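Long-range contacts in 4-hydroxybutyrate coenzyme A transferase (Shewanella oneidensis, PDB 2OAS), which probably transfers coenzyme A between carboxylic acids such as acetate and 4-hydroxybutyrate: residues E11-I16 against D36-H41; R73-G78 against V93-S98; H124-L129 against D160-I165. One frame throughout, in Å; residues are numbered along the deposited sequence.

Contact 1. Residues E11-I16 against D36-H41; sequences EAVSLI and DALAKH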
loop_
_atom_site.group_PDB
_atom_site.type_symbol
_atom_site.label_atom_id
_atom_site.label_comp_id
_atom_site.label_asym_id
_atom_site.label_seq_id
_atom_site.Cartn_x
_atom_site.Cartn_y
_atom_site.Cartn_z
ATOM N N GLU A 11 33.287 -18.662 -21.904
ATOM C CA GLU A 11 32.849 -20.033 -22.123
ATOM C C GLU A 11 31.549 -20.313 -21.364
ATOM O O GLU A 11 30.662 -21.011 -21.854
ATOM C CB GLU A 11 33.942 -20.993 -21.684
ATOM C CG GLU A 11 33.634 -22.424 -21.980
ATOM C CD GLU A 11 34.774 -23.340 -21.600
ATOM O OE1 GLU A 11 34.551 -24.568 -21.575
ATOM O OE2 GLU A 11 35.893 -22.830 -21.327
ATOM N N ALA A 12 31.435 -19.742 -20.180
ATOM C CA ALA A 12 30.248 -19.912 -19.366
ATOM C C ALA A 12 29.065 -19.190 -19.982
ATOM O O ALA A 12 27.967 -19.738 -20.079
ATOM C CB ALA A 12 30.509 -19.371 -17.955
ATOM N N VAL A 13 29.286 -17.952 -20.399
ATOM C CA VAL A 13 28.219 -17.169 -20.980
ATOM C C VAL A 13 27.744 -17.713 -22.325
ATOM O O VAL A 13 26.611 -17.478 -22.730
ATOM C CB VAL A 13 28.666 -15.727 -21.145
ATOM C CG1 VAL A 13 27.575 -14.919 -21.800
ATOM C CG2 VAL A 13 28.984 -15.150 -19.801
ATOM N N SER A 14 28.613 -18.450 -23.008
ATOM C CA SER A 14 28.288 -19.010 -24.315
ATOM C C SER A 14 26.975 -19.772 -24.400
ATOM O O SER A 14 26.297 -19.720 -25.416
ATOM C CB SER A 14 29.421 -19.911 -24.784
ATOM O OG SER A 14 30.513 -19.121 -25.196
ATOM N N LEU A 15 26.627 -20.490 -23.337
ATOM C CA LEU A 15 25.385 -21.259 -23.325
ATOM C C LEU A 15 24.185 -20.359 -23.595
ATOM O O LEU A 15 23.189 -20.801 -24.149
ATOM C CB LEU A 15 25.214 -21.985 -21.989
ATOM C CG LEU A 15 26.115 -23.195 -21.711
ATOM C CD1 LEU A 15 27.576 -22.803 -21.791
ATOM C CD2 LEU A 15 25.793 -23.760 -20.323
ATOM N N ILE A 16 24.273 -19.092 -23.205
ATOM C CA ILE A 16 23.157 -18.180 -23.441
ATOM C C ILE A 16 22.920 -18.102 -24.940
ATOM O O ILE A 16 23.863 -17.916 -25.715
ATOM C CB ILE A 16 23.438 -16.770 -22.890
ATOM C CG1 ILE A 16 23.643 -16.843 -21.368
ATOM C CG2 ILE A 16 22.282 -15.839 -23.247
ATOM C CD1 ILE A 16 23.893 -15.512 -20.684
ATOM N N ASP A 36 30.494 -9.035 -17.852
ATOM C CA ASP A 36 31.434 -8.410 -18.785
ATOM C C ASP A 36 31.654 -9.345 -19.957
ATOM O O ASP A 36 31.836 -8.896 -21.082
ATOM C CB ASP A 36 32.777 -8.085 -18.120
ATOM C CG ASP A 36 32.705 -6.845 -17.228
ATOM O OD1 ASP A 36 31.665 -6.149 -17.247
ATOM O OD2 ASP A 36 33.690 -6.560 -16.516
ATOM N N ALA A 37 31.622 -10.648 -19.707
ATOM C CA ALA A 37 31.815 -11.584 -20.804
ATOM C C ALA A 37 30.578 -11.562 -21.711
ATOM O O ALA A 37 30.674 -11.784 -22.917
ATOM C CB ALA A 37 32.053 -12.984 -20.270
ATOM N N LEU A 38 29.426 -11.283 -21.120
ATOM C CA LEU A 38 28.175 -11.229 -21.863
ATOM C C LEU A 38 28.133 -9.942 -22.677
ATOM O O LEU A 38 27.397 -9.835 -23.655
ATOM C CB LEU A 38 26.989 -11.274 -20.895
ATOM C CG LEU A 38 25.578 -11.191 -21.458
ATOM C CD1 LEU A 38 25.326 -12.370 -22.389
ATOM C CD2 LEU A 38 24.573 -11.167 -20.329
ATOM N N ALA A 39 28.934 -8.966 -22.263
ATOM C CA ALA A 39 28.999 -7.677 -22.955
ATOM C C ALA A 39 29.521 -7.911 -24.358
ATOM O O ALA A 39 29.287 -7.109 -25.259
ATOM C CB ALA A 39 29.919 -6.715 -22.201
ATOM N N LYS A 40 30.239 -9.014 -24.534
ATOM C CA LYS A 40 30.775 -9.349 -25.843
ATOM C C LYS A 40 29.984 -10.449 -26.535
ATOM O O LYS A 40 29.545 -10.273 -27.670
ATOM C CB LYS A 40 32.246 -9.744 -25.725
ATOM C CG LYS A 40 33.170 -8.534 -25.739
ATOM C CD LYS A 40 33.785 -8.267 -24.388
ATOM C CE LYS A 40 34.842 -9.308 -24.081
ATOM N NZ LYS A 40 35.622 -8.957 -22.867
ATOM N N HIS A 41 29.788 -11.570 -25.843
ATOM C CA HIS A 41 29.038 -12.700 -26.391
ATOM C C HIS A 41 27.666 -12.277 -26.927
ATOM O O HIS A 41 27.216 -12.772 -27.961
ATOM C CB HIS A 41 28.852 -13.774 -25.313
ATOM C CG HIS A 41 28.022 -14.941 -25.757
ATOM N ND1 HIS A 41 28.421 -15.805 -26.751
ATOM C CD2 HIS A 41 26.811 -15.377 -25.349
ATOM C CE1 HIS A 41 27.496 -16.727 -26.936
ATOM N NE2 HIS A 41 26.508 -16.489 -26.099
#
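The imidazole of His41 is the flat group of this contact: Ser14 CA lies over one face, 3.5 Å above the ring plane and offset toward the rim, a CH-pi contact, while Ile16 O sits at the edge, in the plane. With CG anti to the backbone N (chi1 177°), the ring reaches off the last turn of helix 32-41 and slides along Val13 in the opposite direction. Its NE2 donates to a lone pair of Ile16 O, 3.0 Å from NE2 to O and almost straight at 172°, so a side chain ties helix 32-41 to the main chain of a type I turn, Val13 to Ile16, closed by Ile16 N to Val13 O. The NE2 bond, with its acceptor in the ring plane, holds the rotation of the ring.

Val13 divides its branches: CG1 packs on Leu38 CD1 at 3.4 Å and on His41 CD2, whereas CG2 rests on Ala37 CB at 3.8 Å. The Ile16 and Leu38 side chains cross at about a right angle, their CD1 atoms 3.9 Å apart. Both continue onto Leu22 of strand 21-24, and Ile16 with Ala12 meets Ile147 of strand 145-150, so helices 9-13 and 32-41 pack against the parallel sheet.

Contact 2. Residues R73-G78 against V93-S98; sequences RCFFGG and VPIFLS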
loop_
_atom_site.group_PDB
_atom_site.type_symbol
_atom_site.label_atom_id
_atom_site.label_comp_id
_atom_site.label_asym_id
_atom_site.label_seq_id
_atom_site.Cartn_x
_atom_site.Cartn_y
_atom_site.Cartn_z
ATOM N N ARG A 73 15.475 -4.814 -18.486
ATOM C CA ARG A 73 14.099 -4.775 -17.956
ATOM C C ARG A 73 14.274 -4.614 -16.449
ATOM O O ARG A 73 14.535 -5.577 -15.739
ATOM C CB ARG A 73 13.349 -6.067 -18.269
ATOM C CG ARG A 73 11.834 -5.986 -18.056
ATOM C CD ARG A 73 11.150 -7.225 -18.620
ATOM N NE ARG A 73 9.711 -7.280 -18.376
ATOM C CZ ARG A 73 8.798 -6.598 -19.061
ATOM N NH1 ARG A 73 9.164 -5.789 -20.047
ATOM N NH2 ARG A 73 7.511 -6.748 -18.777
ATOM N N CYS A 74 14.123 -3.389 -15.968
ATOM C CA CYS A 74 14.344 -3.086 -14.568
ATOM C C CYS A 74 13.166 -3.031 -13.621
ATOM O O CYS A 74 12.174 -2.343 -13.878
ATOM C CB CYS A 74 15.086 -1.762 -14.451
ATOM S SG CYS A 74 16.514 -1.624 -15.509
ATOM N N PHE A 75 13.301 -3.746 -12.510
ATOM C CA PHE A 75 12.294 -3.748 -11.467
ATOM C C PHE A 75 12.725 -2.633 -10.525
ATOM O O PHE A 75 11.979 -2.209 -9.650
ATOM C CB PHE A 75 12.296 -5.087 -10.725
ATOM C CG PHE A 75 11.756 -6.214 -11.540
ATOM C CD1 PHE A 75 12.451 -7.408 -11.648
ATOM C CD2 PHE A 75 10.535 -6.083 -12.200
ATOM C CE1 PHE A 75 11.944 -8.452 -12.410
ATOM C CE2 PHE A 75 10.026 -7.125 -12.964
ATOM C CZ PHE A 75 10.729 -8.314 -13.067
ATOM N N PHE A 76 13.946 -2.159 -10.732
ATOM C CA PHE A 76 14.509 -1.097 -9.915
ATOM C C PHE A 76 15.673 -0.532 -10.695
ATOM O O PHE A 76 16.567 -1.275 -11.094
ATOM C CB PHE A 76 15.027 -1.657 -8.605
ATOM C CG PHE A 76 15.246 -0.629 -7.546
ATOM C CD1 PHE A 76 14.295 -0.448 -6.543
ATOM C CD2 PHE A 76 16.419 0.122 -7.513
ATOM C CE1 PHE A 76 14.510 0.457 -5.517
ATOM C CE2 PHE A 76 16.648 1.040 -6.490
ATOM C CZ PHE A 76 15.691 1.208 -5.486
ATOM N N GLY A 77 15.668 0.778 -10.908
ATOM C CA GLY A 77 16.742 1.396 -11.658
ATOM C C GLY A 77 18.034 1.649 -10.893
ATOM O O GLY A 77 18.069 1.691 -9.655
ATOM N N GLY A 78 19.106 1.833 -11.653
ATOM C CA GLY A 78 20.406 2.095 -11.072
ATOM C C GLY A 78 21.197 3.092 -11.899
ATOM O O GLY A 78 20.705 3.624 -12.901
ATOM N N VAL A 93 9.694 -1.756 -14.883
ATOM C CA VAL A 93 8.506 -2.469 -14.437
ATOM C C VAL A 93 8.254 -2.214 -12.965
ATOM O O VAL A 93 8.916 -2.779 -12.112
ATOM C CB VAL A 93 8.650 -3.987 -14.673
ATOM C CG1 VAL A 93 7.387 -4.716 -14.203
ATOM C CG2 VAL A 93 8.885 -4.253 -16.156
ATOM N N PRO A 94 7.285 -1.353 -12.644
ATOM C CA PRO A 94 7.021 -1.084 -11.232
ATOM C C PRO A 94 6.459 -2.319 -10.507
ATOM O O PRO A 94 5.488 -2.921 -10.963
ATOM C CB PRO A 94 6.043 0.086 -11.292
ATOM C CG PRO A 94 5.278 -0.171 -12.551
ATOM C CD PRO A 94 6.344 -0.621 -13.513
ATOM N N ILE A 95 7.070 -2.688 -9.382
ATOM C CA ILE A 95 6.618 -3.862 -8.624
ATOM C C ILE A 95 7.226 -3.922 -7.234
ATOM O O ILE A 95 8.409 -3.636 -7.072
ATOM C CB ILE A 95 6.991 -5.165 -9.346
ATOM C CG1 ILE A 95 6.541 -6.370 -8.522
ATOM C CG2 ILE A 95 8.482 -5.248 -9.517
ATOM C CD1 ILE A 95 6.686 -7.665 -9.251
ATOM N N PHE A 96 6.430 -4.294 -6.229
ATOM C CA PHE A 96 6.974 -4.394 -4.868
ATOM C C PHE A 96 8.067 -5.441 -4.918
ATOM O O PHE A 96 7.946 -6.432 -5.631
ATOM C CB PHE A 96 5.908 -4.822 -3.848
ATOM C CG PHE A 96 4.742 -3.897 -3.785
ATOM C CD1 PHE A 96 4.928 -2.554 -3.494
ATOM C CD2 PHE A 96 3.474 -4.341 -4.125
ATOM C CE1 PHE A 96 3.866 -1.657 -3.555
ATOM C CE2 PHE A 96 2.405 -3.452 -4.188
ATOM C CZ PHE A 96 2.603 -2.105 -3.905
ATOM N N LEU A 97 9.130 -5.215 -4.168
ATOM C CA LEU A 97 10.227 -6.151 -4.161
ATOM C C LEU A 97 9.767 -7.526 -3.705
ATOM O O LEU A 97 10.129 -8.526 -4.308
ATOM C CB LEU A 97 11.356 -5.635 -3.268
ATOM C CG LEU A 97 12.687 -5.699 -4.029
ATOM C CD1 LEU A 97 13.365 -4.342 -3.964
ATOM C CD2 LEU A 97 13.574 -6.792 -3.465
ATOM N N SER A 98 8.947 -7.571 -2.658
ATOM C CA SER A 98 8.440 -8.844 -2.147
ATOM C C SER A 98 7.564 -9.575 -3.163
ATOM O O SER A 98 7.325 -10.772 -3.025
ATOM C CB SER A 98 7.656 -8.617 -0.863
ATOM O OG SER A 98 6.634 -7.655 -1.068
#
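Val93 forms the dense part of this contact by giving each of its branches a different partner. CG2, anti to the carbonyl carbon, lies over the centre of one face of the Arg73 guanidinium, 3.7 Å from CZ, while CB and CG1 run along the CD2-CE2 side of Phe75, with 3.7 Å between Val93 CB and Phe75 CD2. Ile95 CG2 presses on the same ring atom, 3.5 Å from Phe75 CD2, and Val93 O lies in the ring plane at its edge. The backbones join through one bond: Val93 N donates to Cys74 O over 2.7 Å, nearly straight at 171°.

This bond continues the parallel pairing of strand 70-74 just past the end of strand 91-92, the edge strand of the eight-stranded sheet. Helix 82-86 lies in the connection between these two strands, a beta-alpha-beta crossover, and Phe75 also meets Leu103 and Phe104 of helix 100-105.

Beyond Ile95 the two chains diverge and the contact thins: Leu97 approaches Phe76 without close packing, and Phe76 touches coenzyme A instead. Arg73 is partly exposed, and its outer end leaves the contact, NH2 forming a salt bridge with Glu399 of the second subunit, whose Gly394 packs on Val93.

Contact 3. Residues H124-L129 against D160-I165; sequences HGMCSL and DGFIHI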
loop_
_atom_site.group_PDB
_atom_site.type_symbol
_atom_site.label_atom_id
_atom_site.label_comp_id
_atom_site.label_asym_id
_atom_site.label_seq_id
_atom_site.Cartn_x
_atom_site.Cartn_y
_atom_site.Cartn_z
ATOM N N HIS A 124 29.795 -30.717 0.921
ATOM C CA HIS A 124 28.479 -31.222 0.498
ATOM C C HIS A 124 28.060 -30.669 -0.861
ATOM O O HIS A 124 26.940 -30.913 -1.321
ATOM C CB HIS A 124 27.405 -30.834 1.512
ATOM C CG HIS A 124 27.755 -31.183 2.923
ATOM N ND1 HIS A 124 27.951 -32.481 3.341
ATOM C CD2 HIS A 124 27.992 -30.399 4.000
ATOM C CE1 HIS A 124 28.302 -32.482 4.614
ATOM N NE2 HIS A 124 28.332 -31.232 5.039
ATOM N N GLY A 125 28.955 -29.905 -1.487
ATOM C CA GLY A 125 28.652 -29.331 -2.778
ATOM C C GLY A 125 27.657 -28.189 -2.693
ATOM O O GLY A 125 26.953 -27.901 -3.654
HETATM N N MSE A 126 27.591 -27.532 -1.541
HETATM C CA MSE A 126 26.669 -26.427 -1.355
HETATM C C MSE A 126 27.358 -25.072 -1.502
HETATM O O MSE A 126 28.440 -24.850 -0.963
HETATM C CB MSE A 126 25.993 -26.516 0.017
HETATM C CG MSE A 126 24.972 -27.658 0.177
HETATM SE SE MSE A 126 23.247 -27.376 -0.718
HETATM C CE MSE A 126 23.115 -25.469 -0.549
ATOM N N CYS A 127 26.717 -24.183 -2.258
ATOM C CA CYS A 127 27.222 -22.842 -2.502
ATOM C C CYS A 127 26.264 -21.839 -1.879
ATOM O O CYS A 127 25.158 -22.188 -1.481
ATOM C CB CYS A 127 27.318 -22.543 -4.001
ATOM S SG CYS A 127 28.410 -23.629 -4.932
ATOM N N SER A 128 26.689 -20.586 -1.820
ATOM C CA SER A 128 25.864 -19.561 -1.227
ATOM C C SER A 128 25.690 -18.360 -2.155
ATOM O O SER A 128 26.617 -17.963 -2.861
ATOM C CB SER A 128 26.491 -19.112 0.103
ATOM O OG SER A 128 25.747 -18.062 0.693
ATOM N N LEU A 129 24.487 -17.799 -2.154
ATOM C CA LEU A 129 24.179 -16.624 -2.947
ATOM C C LEU A 129 24.843 -15.435 -2.291
ATOM O O LEU A 129 24.766 -14.318 -2.791
ATOM C CB LEU A 129 22.678 -16.399 -2.990
ATOM C CG LEU A 129 21.924 -17.490 -3.735
ATOM C CD1 LEU A 129 20.448 -17.137 -3.806
ATOM C CD2 LEU A 129 22.499 -17.641 -5.122
ATOM N N ASP A 160 18.651 -18.422 3.605
ATOM C CA ASP A 160 18.189 -19.161 2.434
ATOM C C ASP A 160 19.051 -19.053 1.187
ATOM O O ASP A 160 18.627 -19.469 0.116
ATOM C CB ASP A 160 16.771 -18.731 2.070
ATOM C CG ASP A 160 15.869 -18.616 3.281
ATOM O OD1 ASP A 160 15.914 -19.524 4.159
ATOM O OD2 ASP A 160 15.109 -17.620 3.346
ATOM N N GLY A 161 20.258 -18.515 1.310
ATOM C CA GLY A 161 21.107 -18.381 0.142
ATOM C C GLY A 161 21.818 -19.631 -0.343
ATOM O O GLY A 161 22.593 -19.558 -1.294
ATOM N N PHE A 162 21.572 -20.778 0.277
ATOM C CA PHE A 162 22.236 -22.014 -0.130
ATOM C C PHE A 162 21.628 -22.703 -1.350
ATOM O O PHE A 162 20.412 -22.765 -1.501
ATOM C CB PHE A 162 22.272 -22.986 1.059
ATOM C CG PHE A 162 23.215 -22.562 2.130
ATOM C CD1 PHE A 162 24.590 -22.625 1.920
ATOM C CD2 PHE A 162 22.740 -22.018 3.313
ATOM C CE1 PHE A 162 25.477 -22.139 2.869
ATOM C CE2 PHE A 162 23.621 -21.527 4.272
ATOM C CZ PHE A 162 24.993 -21.592 4.051
ATOM N N ILE A 163 22.493 -23.226 -2.217
ATOM C CA ILE A 163 22.076 -23.904 -3.445
ATOM C C ILE A 163 23.159 -24.911 -3.848
ATOM O O ILE A 163 24.361 -24.665 -3.680
ATOM C CB ILE A 163 21.822 -22.850 -4.588
ATOM C CG1 ILE A 163 21.591 -23.539 -5.942
ATOM C CG2 ILE A 163 23.020 -21.926 -4.714
ATOM C CD1 ILE A 163 20.393 -24.442 -6.001
ATOM N N HIS A 164 22.734 -26.052 -4.374
ATOM C CA HIS A 164 23.679 -27.099 -4.751
ATOM C C HIS A 164 24.262 -26.883 -6.136
ATOM O O HIS A 164 23.557 -26.492 -7.051
ATOM C CB HIS A 164 23.002 -28.469 -4.656
ATOM C CG HIS A 164 23.974 -29.603 -4.558
ATOM N ND1 HIS A 164 24.534 -30.204 -5.665
ATOM C CD2 HIS A 164 24.529 -30.204 -3.485
ATOM C CE1 HIS A 164 25.390 -31.126 -5.275
ATOM N NE2 HIS A 164 25.405 -31.146 -3.958
ATOM N N ILE A 165 25.553 -27.152 -6.280
ATOM C CA ILE A 165 26.240 -26.932 -7.543
ATOM C C ILE A 165 25.727 -27.782 -8.710
ATOM O O ILE A 165 26.010 -27.470 -9.854
ATOM C CB ILE A 165 27.760 -27.136 -7.389
ATOM C CG1 ILE A 165 28.487 -26.557 -8.600
ATOM C CG2 ILE A 165 28.082 -28.624 -7.236
ATOM C CD1 ILE A 165 29.975 -26.725 -8.541
#
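Strands 126-128 and 162-164 form a two-stranded antiparallel ribbon whose side chains alternate between two faces, Met126 (selenomethionine), Ser128, Phe162 and His164 on one, Cys127 and Ile163 on the other. Met126 brings SE to the edge of the His164 ring, 5.2 Å from its centroid. That ring reaches back across segment 124-129, CG anti to the backbone N (chi1 -160°), so that Gly125 O lies over one face, 3.3 Å above the plane, and His124 O stands at the edge, 3.1 Å from NE2; ND1 is hydrogen-bonded to the backbone N of Asp166. An alanine at His164 would remove the ring, and would probably lose the cover over Gly125 O, the edge contact with Met126 SE and the bond to Asp166 N, loosening this end of the ribbon.

Cys127 SG lies 4.3 Å from Ile165 CB, and Leu129 CD2 is at the same distance from Ile163 CG2. Backbone bonds set the register: Cys127 N to Ile163 O at 2.8 Å, Ile165 N to Gly125 O, nearly along the carbonyl axis, and Leu129 N to Gly161 O at 2.7 Å. Cys127 and Leu129 rest on Val118 of strand 113-118, and Leu129 also packs on Thr136 and Leu137 of helix 136-142.

Overall arrangement
From the N terminus the three contacts follow one another in series, each closing its loop before the next opens, with neither nesting nor crossing. Contact 1 closes a loop that holds strand 21-24 and brings two helices together against inner strands of the chain's parallel sheet. Contact 2 then spans helix 82-86 and strand 91-92, joining the end of strand 70-74 to the loop leading into helix 100-105, beside coenzyme A and the second subunit. Contact 3 closes a loop that holds helix 136-142 and strands 145-150 and 158-159, pairing its two ends as a ribbon next to strand 113-118. Their centres lie about 23 to 26 Å apart without touching, all in the N-terminal part of the chain.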